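Local coordinates for pyridoxal phosphate homeostasis protein (Bifidobacterium adolescentis ATCC 15703, PDB 3CPG) that probably binds pyridoxal 5'-phosphate and takes part in keeping the cellular supply of this cofactor in balance, at residues H114-L123 against V131-D142; E197-G205 against F218-I228. All blocks are in the same frame, centred on the assembly; numbering follows the deposited sequence.

Interaction 1: residues H114-L123 against V131-D142; sequences HIPFHLIGQL and VLPVVDTIESVD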
loop_
_atom_site.group_PDB
_atom_site.type_symbol
_atom_site.label_atom_id
_atom_site.label_comp_id
_atom_site.label_asym_id
_atom_site.label_seq_id
_atom_site.Cartn_x
_atom_site.Cartn_y
_atom_site.Cartn_z
ATOM N N HIS A 114 6.748 9.512 10.717
ATOM C CA HIS A 114 6.262 9.669 9.356
ATOM C C HIS A 114 5.161 8.664 9.032
ATOM O O HIS A 114 5.271 7.477 9.355
ATOM C CB HIS A 114 7.425 9.509 8.366
ATOM C CG HIS A 114 7.020 9.638 6.931
ATOM N ND1 HIS A 114 6.962 8.558 6.073
ATOM C CD2 HIS A 114 6.642 10.715 6.204
ATOM C CE1 HIS A 114 6.568 8.968 4.881
ATOM N NE2 HIS A 114 6.367 10.272 4.933
ATOM N N ILE A 115 4.092 9.156 8.411
ATOM C CA ILE A 115 2.970 8.314 8.005
ATOM C C ILE A 115 2.994 8.201 6.480
ATOM O O ILE A 115 2.757 9.177 5.768
ATOM C CB ILE A 115 1.609 8.916 8.444
ATOM C CG1 ILE A 115 1.486 8.867 9.966
ATOM C CG2 ILE A 115 0.458 8.142 7.812
ATOM C CD1 ILE A 115 0.184 9.431 10.500
ATOM N N PRO A 116 3.315 7.011 5.955
ATOM C CA PRO A 116 3.348 6.860 4.496
ATOM C C PRO A 116 1.977 7.099 3.872
ATOM O O PRO A 116 0.952 6.736 4.446
ATOM C CB PRO A 116 3.827 5.423 4.311
ATOM C CG PRO A 116 4.721 5.226 5.499
ATOM C CD PRO A 116 3.900 5.834 6.617
ATOM N N PHE A 117 1.969 7.724 2.698
ATOM C CA PHE A 117 0.728 8.002 1.980
ATOM C C PHE A 117 0.934 7.318 0.629
ATOM O O PHE A 117 1.675 7.815 -0.212
ATOM C CB PHE A 117 0.553 9.521 1.811
ATOM C CG PHE A 117 -0.816 9.951 1.327
ATOM C CD1 PHE A 117 -1.231 11.270 1.495
ATOM C CD2 PHE A 117 -1.670 9.062 0.679
ATOM C CE1 PHE A 117 -2.478 11.701 1.025
ATOM C CE2 PHE A 117 -2.915 9.481 0.207
ATOM C CZ PHE A 117 -3.319 10.803 0.380
ATOM N N HIS A 118 0.311 6.158 0.453
ATOM C CA HIS A 118 0.447 5.397 -0.785
ATOM C C HIS A 118 -0.741 5.496 -1.719
ATOM O O HIS A 118 -1.844 5.853 -1.312
ATOM C CB HIS A 118 0.642 3.905 -0.486
ATOM C CG HIS A 118 1.895 3.582 0.263
ATOM N ND1 HIS A 118 2.393 2.300 0.351
ATOM C CD2 HIS A 118 2.734 4.364 0.985
ATOM C CE1 HIS A 118 3.486 2.305 1.095
ATOM N NE2 HIS A 118 3.713 3.544 1.491
ATOM N N LEU A 119 -0.490 5.184 -2.986
ATOM C CA LEU A 119 -1.548 5.119 -3.981
ATOM C C LEU A 119 -1.607 3.612 -4.169
ATOM O O LEU A 119 -0.591 2.988 -4.484
ATOM C CB LEU A 119 -1.159 5.778 -5.306
ATOM C CG LEU A 119 -2.301 5.633 -6.326
ATOM C CD1 LEU A 119 -3.464 6.524 -5.905
ATOM C CD2 LEU A 119 -1.837 6.007 -7.718
ATOM N N ILE A 120 -2.773 3.018 -3.947
ATOM C CA ILE A 120 -2.902 1.577 -4.084
ATOM C C ILE A 120 -3.847 1.174 -5.208
ATOM O O ILE A 120 -4.034 -0.012 -5.472
ATOM C CB ILE A 120 -3.360 0.942 -2.752
ATOM C CG1 ILE A 120 -4.744 1.463 -2.371
ATOM C CG2 ILE A 120 -2.368 1.291 -1.649
ATOM C CD1 ILE A 120 -5.299 0.858 -1.085
ATOM N N GLY A 121 -4.440 2.167 -5.867
ATOM C CA GLY A 121 -5.334 1.895 -6.982
ATOM C C GLY A 121 -4.563 2.072 -8.281
ATOM O O GLY A 121 -3.456 2.612 -8.270
ATOM N N GLN A 122 -5.131 1.627 -9.399
ATOM C CA GLN A 122 -4.445 1.746 -10.681
ATOM C C GLN A 122 -4.191 3.211 -11.028
ATOM O O GLN A 122 -5.049 4.069 -10.825
ATOM C CB GLN A 122 -5.254 1.068 -11.790
ATOM C CG GLN A 122 -5.476 -0.437 -11.588
ATOM C CD GLN A 122 -4.198 -1.206 -11.274
ATOM O OE1 GLN A 122 -3.858 -1.419 -10.111
ATOM N NE2 GLN A 122 -3.486 -1.620 -12.314
ATOM N N LEU A 123 -3.003 3.483 -11.555
ATOM C CA LEU A 123 -2.601 4.843 -11.897
ATOM C C LEU A 123 -2.585 5.129 -13.393
ATOM O O LEU A 123 -1.730 4.623 -14.125
ATOM C CB LEU A 123 -1.212 5.118 -11.313
ATOM C CG LEU A 123 -0.559 6.469 -11.614
ATOM C CD1 LEU A 123 -1.467 7.606 -11.159
ATOM C CD2 LEU A 123 0.788 6.535 -10.901
ATOM N N VAL A 131 -0.167 12.815 -8.439
ATOM C CA VAL A 131 0.181 12.151 -7.190
ATOM C C VAL A 131 1.625 12.294 -6.716
ATOM O O VAL A 131 1.899 12.124 -5.531
ATOM C CB VAL A 131 -0.189 10.643 -7.238
ATOM C CG1 VAL A 131 -1.664 10.484 -7.589
ATOM C CG2 VAL A 131 0.684 9.907 -8.245
ATOM N N LEU A 132 2.546 12.619 -7.617
ATOM C CA LEU A 132 3.944 12.761 -7.215
ATOM C C LEU A 132 4.191 13.801 -6.114
ATOM O O LEU A 132 5.118 13.660 -5.322
ATOM C CB LEU A 132 4.820 13.077 -8.428
ATOM C CG LEU A 132 4.985 11.921 -9.416
ATOM C CD1 LEU A 132 5.904 12.347 -10.549
ATOM C CD2 LEU A 132 5.563 10.706 -8.696
ATOM N N PRO A 133 3.378 14.869 -6.062
ATOM C CA PRO A 133 3.604 15.867 -5.012
ATOM C C PRO A 133 3.094 15.422 -3.642
ATOM O O PRO A 133 3.344 16.087 -2.637
ATOM C CB PRO A 133 2.828 17.087 -5.515
ATOM C CG PRO A 133 2.793 16.900 -6.994
ATOM C CD PRO A 133 2.522 15.424 -7.124
ATOM N N VAL A 134 2.389 14.294 -3.605
ATOM C CA VAL A 134 1.800 13.814 -2.360
ATOM C C VAL A 134 2.210 12.427 -1.863
ATOM O O VAL A 134 2.696 12.284 -0.742
ATOM C CB VAL A 134 0.255 13.840 -2.467
ATOM C CG1 VAL A 134 -0.374 13.291 -1.197
ATOM C CG2 VAL A 134 -0.219 15.259 -2.730
ATOM N N VAL A 135 2.008 11.410 -2.692
ATOM C CA VAL A 135 2.319 10.040 -2.292
ATOM C C VAL A 135 3.806 9.695 -2.323
ATOM O O VAL A 135 4.524 10.079 -3.250
ATOM C CB VAL A 135 1.556 9.022 -3.174
ATOM C CG1 VAL A 135 0.075 9.372 -3.209
ATOM C CG2 VAL A 135 2.132 9.001 -4.576
ATOM N N ASP A 136 4.270 8.977 -1.303
ATOM C CA ASP A 136 5.672 8.581 -1.261
ATOM C C ASP A 136 5.890 7.217 -1.893
ATOM O O ASP A 136 7.018 6.849 -2.203
ATOM C CB ASP A 136 6.224 8.577 0.169
ATOM C CG ASP A 136 5.174 8.266 1.211
ATOM O OD1 ASP A 136 4.312 7.395 0.978
ATOM O OD2 ASP A 136 5.230 8.899 2.283
ATOM N N THR A 137 4.811 6.462 -2.069
ATOM C CA THR A 137 4.911 5.149 -2.690
ATOM C C THR A 137 3.705 4.838 -3.571
ATOM O O THR A 137 2.561 5.032 -3.165
ATOM C CB THR A 137 5.028 4.018 -1.642
ATOM O OG1 THR A 137 6.184 4.227 -0.824
ATOM C CG2 THR A 137 5.157 2.666 -2.339
ATOM N N ILE A 138 3.975 4.363 -4.782
ATOM C CA ILE A 138 2.922 3.966 -5.717
ATOM C C ILE A 138 2.948 2.435 -5.750
ATOM O O ILE A 138 3.840 1.829 -6.350
ATOM C CB ILE A 138 3.188 4.520 -7.136
ATOM C CG1 ILE A 138 3.157 6.051 -7.111
ATOM C CG2 ILE A 138 2.142 3.978 -8.107
ATOM C CD1 ILE A 138 3.593 6.706 -8.422
ATOM N N GLU A 139 1.965 1.813 -5.103
ATOM C CA GLU A 139 1.901 0.357 -5.010
ATOM C C GLU A 139 1.368 -0.379 -6.229
ATOM O O GLU A 139 1.464 -1.604 -6.302
ATOM C CB GLU A 139 1.039 -0.050 -3.812
ATOM C CG GLU A 139 1.597 0.340 -2.459
ATOM C CD GLU A 139 0.912 -0.403 -1.328
ATOM O OE1 GLU A 139 0.325 -1.474 -1.596
ATOM O OE2 GLU A 139 0.973 0.067 -0.173
ATOM N N SER A 140 0.824 0.361 -7.187
ATOM C CA SER A 140 0.206 -0.249 -8.361
ATOM C C SER A 140 1.003 -0.270 -9.662
ATOM O O SER A 140 0.412 -0.265 -10.739
ATOM C CB SER A 140 -1.129 0.445 -8.619
ATOM O OG SER A 140 -0.910 1.837 -8.783
ATOM N N VAL A 141 2.327 -0.288 -9.585
ATOM C CA VAL A 141 3.123 -0.315 -10.809
ATOM C C VAL A 141 3.085 -1.745 -11.349
ATOM O O VAL A 141 3.698 -2.654 -10.784
ATOM C CB VAL A 141 4.564 0.136 -10.528
ATOM C CG1 VAL A 141 5.346 0.225 -11.829
ATOM C CG2 VAL A 141 4.545 1.497 -9.830
ATOM N N ASP A 142 2.365 -1.935 -12.452
ATOM C CA ASP A 142 2.186 -3.258 -13.036
ATOM C C ASP A 142 2.936 -3.528 -14.336
ATOM O O ASP A 142 2.724 -4.567 -14.966
ATOM C CB ASP A 142 0.689 -3.504 -13.253
ATOM C CG ASP A 142 0.072 -2.523 -14.238
ATOM O OD1 ASP A 142 0.534 -1.367 -14.303
ATOM O OD2 ASP A 142 -0.885 -2.900 -14.945
HETATM O O HOH W 1 6.311 3.501 2.555
HETATM O O HOH W 2 -1.492 1.108 -12.123
#

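Interaction 2: residues E197-G205 against F218-I228; sequences ELQGLMTIG and FSHLRKTRDLI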
loop_
_atom_site.group_PDB
_atom_site.type_symbol
_atom_site.label_atom_id
_atom_site.label_comp_id
_atom_site.label_asym_id
_atom_site.label_seq_id
_atom_site.Cartn_x
_atom_site.Cartn_y
_atom_site.Cartn_z
ATOM N N GLU A 197 12.317 4.051 -6.480
ATOM C CA GLU A 197 12.920 3.107 -5.555
ATOM C C GLU A 197 11.983 1.913 -5.394
ATOM O O GLU A 197 10.888 2.042 -4.847
ATOM C CB GLU A 197 13.157 3.759 -4.191
ATOM C CG GLU A 197 13.865 2.850 -3.199
ATOM C CD GLU A 197 14.108 3.509 -1.854
ATOM O OE1 GLU A 197 13.150 3.638 -1.063
ATOM O OE2 GLU A 197 15.263 3.904 -1.590
ATOM N N LEU A 198 12.412 0.754 -5.878
ATOM C CA LEU A 198 11.603 -0.457 -5.762
ATOM C C LEU A 198 11.629 -0.893 -4.299
ATOM O O LEU A 198 12.670 -1.311 -3.788
ATOM C CB LEU A 198 12.188 -1.556 -6.646
ATOM C CG LEU A 198 11.513 -2.922 -6.580
ATOM C CD1 LEU A 198 10.056 -2.812 -7.008
ATOM C CD2 LEU A 198 12.274 -3.890 -7.471
ATOM N N GLN A 199 10.485 -0.811 -3.630
ATOM C CA GLN A 199 10.424 -1.152 -2.208
ATOM C C GLN A 199 9.748 -2.475 -1.871
ATOM O O GLN A 199 9.602 -2.818 -0.691
ATOM C CB GLN A 199 9.737 -0.011 -1.455
ATOM C CG GLN A 199 10.355 1.342 -1.772
ATOM C CD GLN A 199 9.578 2.505 -1.187
ATOM O OE1 GLN A 199 8.348 2.501 -1.177
ATOM N NE2 GLN A 199 10.297 3.519 -0.718
ATOM N N GLY A 200 9.345 -3.216 -2.899
ATOM C CA GLY A 200 8.684 -4.488 -2.673
ATOM C C GLY A 200 7.655 -4.828 -3.737
ATOM O O GLY A 200 7.644 -4.236 -4.821
ATOM N N LEU A 201 6.799 -5.798 -3.428
ATOM C CA LEU A 201 5.754 -6.249 -4.342
ATOM C C LEU A 201 4.372 -6.070 -3.711
ATOM O O LEU A 201 4.245 -5.933 -2.497
ATOM C CB LEU A 201 5.965 -7.727 -4.685
ATOM C CG LEU A 201 7.357 -8.137 -5.188
ATOM C CD1 LEU A 201 7.396 -9.641 -5.406
ATOM C CD2 LEU A 201 7.689 -7.393 -6.467
HETATM N N MSE A 202 3.339 -6.086 -4.548
HETATM C CA MSE A 202 1.964 -5.927 -4.084
HETATM C C MSE A 202 1.046 -6.803 -4.920
HETATM O O MSE A 202 1.331 -7.078 -6.080
HETATM C CB MSE A 202 1.526 -4.458 -4.238
HETATM C CG MSE A 202 0.092 -4.125 -3.742
HETATM SE SE MSE A 202 -1.409 -4.536 -4.914
HETATM C CE MSE A 202 -1.745 -2.777 -5.579
ATOM N N THR A 203 -0.044 -7.266 -4.324
ATOM C CA THR A 203 -1.016 -8.036 -5.085
ATOM C C THR A 203 -2.400 -7.876 -4.483
ATOM O O THR A 203 -2.558 -7.693 -3.273
ATOM C CB THR A 203 -0.688 -9.544 -5.156
ATOM O OG1 THR A 203 -1.555 -10.169 -6.113
ATOM C CG2 THR A 203 -0.914 -10.210 -3.810
ATOM N N ILE A 204 -3.398 -7.917 -5.353
ATOM C CA ILE A 204 -4.786 -7.818 -4.933
ATOM C C ILE A 204 -5.245 -9.227 -4.544
ATOM O O ILE A 204 -6.269 -9.406 -3.886
ATOM C CB ILE A 204 -5.651 -7.264 -6.079
ATOM C CG1 ILE A 204 -5.170 -5.855 -6.441
ATOM C CG2 ILE A 204 -7.117 -7.247 -5.673
ATOM C CD1 ILE A 204 -5.893 -5.239 -7.627
ATOM N N GLY A 205 -4.466 -10.227 -4.949
ATOM C CA GLY A 205 -4.784 -11.606 -4.623
ATOM C C GLY A 205 -5.871 -12.186 -5.501
ATOM O O GLY A 205 -5.995 -11.821 -6.669
ATOM N N PHE A 218 -0.189 -15.673 -2.446
ATOM C CA PHE A 218 0.615 -14.913 -1.484
ATOM C C PHE A 218 1.995 -15.547 -1.369
ATOM O O PHE A 218 3.010 -14.856 -1.256
ATOM C CB PHE A 218 -0.049 -14.896 -0.102
ATOM C CG PHE A 218 -1.355 -14.150 -0.055
ATOM C CD1 PHE A 218 -1.571 -13.031 -0.858
ATOM C CD2 PHE A 218 -2.350 -14.532 0.840
ATOM C CE1 PHE A 218 -2.756 -12.304 -0.765
ATOM C CE2 PHE A 218 -3.540 -13.810 0.941
ATOM C CZ PHE A 218 -3.742 -12.694 0.138
ATOM N N SER A 219 2.018 -16.875 -1.393
ATOM C CA SER A 219 3.266 -17.620 -1.307
ATOM C C SER A 219 4.127 -17.284 -2.520
ATOM O O SER A 219 5.332 -17.084 -2.404
ATOM C CB SER A 219 2.972 -19.123 -1.273
ATOM O OG SER A 219 4.169 -19.876 -1.209
ATOM N N HIS A 220 3.497 -17.216 -3.689
ATOM C CA HIS A 220 4.222 -16.901 -4.909
ATOM C C HIS A 220 4.829 -15.507 -4.821
ATOM O O HIS A 220 5.975 -15.302 -5.213
ATOM C CB HIS A 220 3.292 -17.008 -6.118
ATOM C CG HIS A 220 3.940 -16.623 -7.412
ATOM N ND1 HIS A 220 4.123 -15.311 -7.791
ATOM C CD2 HIS A 220 4.456 -17.380 -8.409
ATOM C CE1 HIS A 220 4.724 -15.276 -8.968
ATOM N NE2 HIS A 220 4.937 -16.517 -9.365
ATOM N N LEU A 221 4.069 -14.552 -4.288
ATOM C CA LEU A 221 4.574 -13.188 -4.160
ATOM C C LEU A 221 5.783 -13.147 -3.226
ATOM O O LEU A 221 6.771 -12.476 -3.513
ATOM C CB LEU A 221 3.486 -12.249 -3.623
ATOM C CG LEU A 221 3.756 -10.774 -3.937
ATOM C CD1 LEU A 221 3.616 -10.543 -5.435
ATOM C CD2 LEU A 221 2.774 -9.890 -3.170
ATOM N N ARG A 222 5.704 -13.865 -2.110
ATOM C CA ARG A 222 6.811 -13.892 -1.159
ATOM C C ARG A 222 8.074 -14.481 -1.791
ATOM O O ARG A 222 9.164 -13.930 -1.643
ATOM C CB ARG A 222 6.454 -14.712 0.084
ATOM C CG ARG A 222 7.575 -14.715 1.118
ATOM C CD ARG A 222 7.348 -15.699 2.252
ATOM N NE ARG A 222 7.485 -17.088 1.821
ATOM C CZ ARG A 222 6.465 -17.915 1.629
ATOM N NH1 ARG A 222 5.218 -17.500 1.834
ATOM N NH2 ARG A 222 6.694 -19.162 1.231
ATOM N N LYS A 223 7.927 -15.606 -2.483
ATOM C CA LYS A 223 9.077 -16.246 -3.123
ATOM C C LYS A 223 9.687 -15.337 -4.182
ATOM O O LYS A 223 10.907 -15.263 -4.324
ATOM C CB LYS A 223 8.665 -17.574 -3.763
ATOM C CG LYS A 223 8.293 -18.648 -2.757
ATOM C CD LYS A 223 7.955 -19.953 -3.456
ATOM C CE LYS A 223 7.579 -21.026 -2.449
ATOM N NZ LYS A 223 7.280 -22.325 -3.124
ATOM N N THR A 224 8.828 -14.657 -4.933
ATOM C CA THR A 224 9.286 -13.745 -5.973
ATOM C C THR A 224 10.093 -12.622 -5.329
ATOM O O THR A 224 11.160 -12.255 -5.812
ATOM C CB THR A 224 8.092 -13.160 -6.749
ATOM O OG1 THR A 224 7.431 -14.214 -7.462
ATOM C CG2 THR A 224 8.557 -12.093 -7.738
ATOM N N ARG A 225 9.573 -12.081 -4.234
ATOM C CA ARG A 225 10.250 -11.023 -3.494
ATOM C C ARG A 225 11.635 -11.529 -3.065
ATOM O O ARG A 225 12.642 -10.832 -3.217
ATOM C CB ARG A 225 9.402 -10.646 -2.269
ATOM C CG ARG A 225 9.907 -9.484 -1.401
ATOM C CD ARG A 225 11.021 -9.896 -0.442
ATOM N NE ARG A 225 10.699 -11.082 0.354
ATOM C CZ ARG A 225 10.003 -11.088 1.489
ATOM N NH1 ARG A 225 9.528 -9.961 2.001
ATOM N NH2 ARG A 225 9.794 -12.236 2.124
ATOM N N ASP A 226 11.684 -12.750 -2.541
ATOM C CA ASP A 226 12.955 -13.314 -2.096
ATOM C C ASP A 226 13.978 -13.429 -3.221
ATOM O O ASP A 226 15.158 -13.124 -3.027
ATOM C CB ASP A 226 12.743 -14.692 -1.461
ATOM C CG ASP A 226 11.980 -14.625 -0.153
ATOM O OD1 ASP A 226 11.921 -13.534 0.453
ATOM O OD2 ASP A 226 11.454 -15.671 0.278
ATOM N N LEU A 227 13.532 -13.872 -4.394
ATOM C CA LEU A 227 14.430 -14.018 -5.534
ATOM C C LEU A 227 14.962 -12.663 -5.995
ATOM O O LEU A 227 16.142 -12.526 -6.312
ATOM C CB LEU A 227 13.717 -14.735 -6.691
ATOM C CG LEU A 227 13.455 -16.232 -6.480
ATOM C CD1 LEU A 227 12.705 -16.820 -7.668
ATOM C CD2 LEU A 227 14.785 -16.944 -6.285
ATOM N N ILE A 228 14.099 -11.652 -6.024
ATOM C CA ILE A 228 14.538 -10.323 -6.444
ATOM C C ILE A 228 15.628 -9.794 -5.510
ATOM O O ILE A 228 16.633 -9.240 -5.961
ATOM C CB ILE A 228 13.364 -9.322 -6.459
ATOM C CG1 ILE A 228 12.320 -9.769 -7.482
ATOM C CG2 ILE A 228 13.880 -7.919 -6.791
ATOM C CD1 ILE A 228 11.005 -8.995 -7.396
#

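Interaction 1: residues H114-L123 against V131-D142
His118 and Glu139 face each other across two neighbouring parallel strands of the TIM barrel, 117-119 and 137-141, joined by a beta-alpha-beta crossover through the short helix 128-131. The packed part lies along these strands. The backbone pairs through Leu119 N to Thr137 O (3.1 Å) and Glu139 N to Leu119 O (2.9 Å). His118 carries the inward side: its CG lies beside the backbone N (chi1 -63°), which lays the imidazole over Thr137, whose CB sits 3.4 Å from the ring centroid in a CH-pi contact. At the ring edge ND1 donates to Glu139 OE2 over 2.7 Å, using the anti lone pair of a carboxylate turned 76° from the ring; Ser243 holds the other oxygen, OE1. With an alanine here, Glu139 OE2 would probably lose its ring donor and the Thr137 CB the flat face it packs on. On the other face Leu119 and Ile138 are joined by Leu123, Val131 and Val135 from the flanking helix end and loops, closest where Leu123 CD2 meets Ile138 CD1 at 3.7 Å. Asp136 turns its carboxylate toward the backbone of Phe117, where N meets OD1 on the syn side at 2.9 Å, while Asp136 N bonds to Phe117 O. Ser140 OG donates to Gly121 O over 2.7 Å, arriving from above the carbonyl plane.

The solvent side is confined to the outer margins, at exposed His114, which flanks Asp136 OD2 but gives its NE2 to Gly102 O, and at exposed Gln122. Water also reaches His118 NE2 (2.8 Å), and a second water bridges Leu123 N and Ser140 O.

Interaction 2: residues E197-G205 against F218-I228
Leu201 on the strand and Leu221 on the helix meet through different first torsions. The Leu201 CG is set beside its own backbone N (chi1 -52°), with CD1 continuing the extended chain into the helix, whereas the Leu221 CG stands opposite its N (chi1 -159°) and spreads its two methyls along the strand. Leu201 thus enters the helix surface as a knob among Leu221, Thr224, Arg225 and Ile228. Its CD1 lies 3.5 Å from Leu221 O and comes equally near Arg225 N, two atoms already hydrogen-bonded to each other within the helix, so the methyl rests against satisfied backbone. The Thr224 CG2 touches the same methyl at 3.6 Å. The other branch, CD2, reaches Ile228 CD1 tip to tip over 3.8 Å.

Leu221 answers from the helix side. Its CD1 lies 3.7 Å from Leu201 CB, and CD2 slides past Thr203 CG2 in the opposite direction. Thr203 divides its work: OG1 accepts from Gly205 N in an ST turn and is also hydrogen-bonded to Val167 O, which helps fix the rotation of the side chain and leaves CG2 to meet the helix. That methyl lies at the edge of the Phe218 ring, 4.1 Å from CE1.

Of the Arg225 side chain, CB is what meets Leu201 CD1. The chain then bends away so that NE and NH2 both grip Asp226 OD1, and NH1 reaches Arg240 O. Strand 197-202 and helix 218-228 run nearly antiparallel at 157°, their axes 8.6 Å apart: this is the strand-to-helix packing of a beta-alpha-beta unit in a TIM barrel, where the outer helix covers the barrel wall before the chain returns to strand 241-243.

Overall arrangement
Both contacts are buried and are built on the same parallel barrel sheet, but interaction 1 joins strand to strand near the centre of the chain, whereas interaction 2 packs a strand against an outer helix, its centre 12 Å from the chain centre. Their chemistry follows: backbone pairing and inward polar side chains in the first, apolar side chains interlocking in the second. Their centres lie about 17 Å apart, yet they meet inside the barrel, where Thr137 OG1 is probably hydrogen-bonded to Gln199 OE1 and selenomethionine Met202 packs on Glu139 and Ile120. The side chain of Ile120 also lies about 7 Å from that of Lys57, the predicted attachment point of the cofactor, which is not attached here.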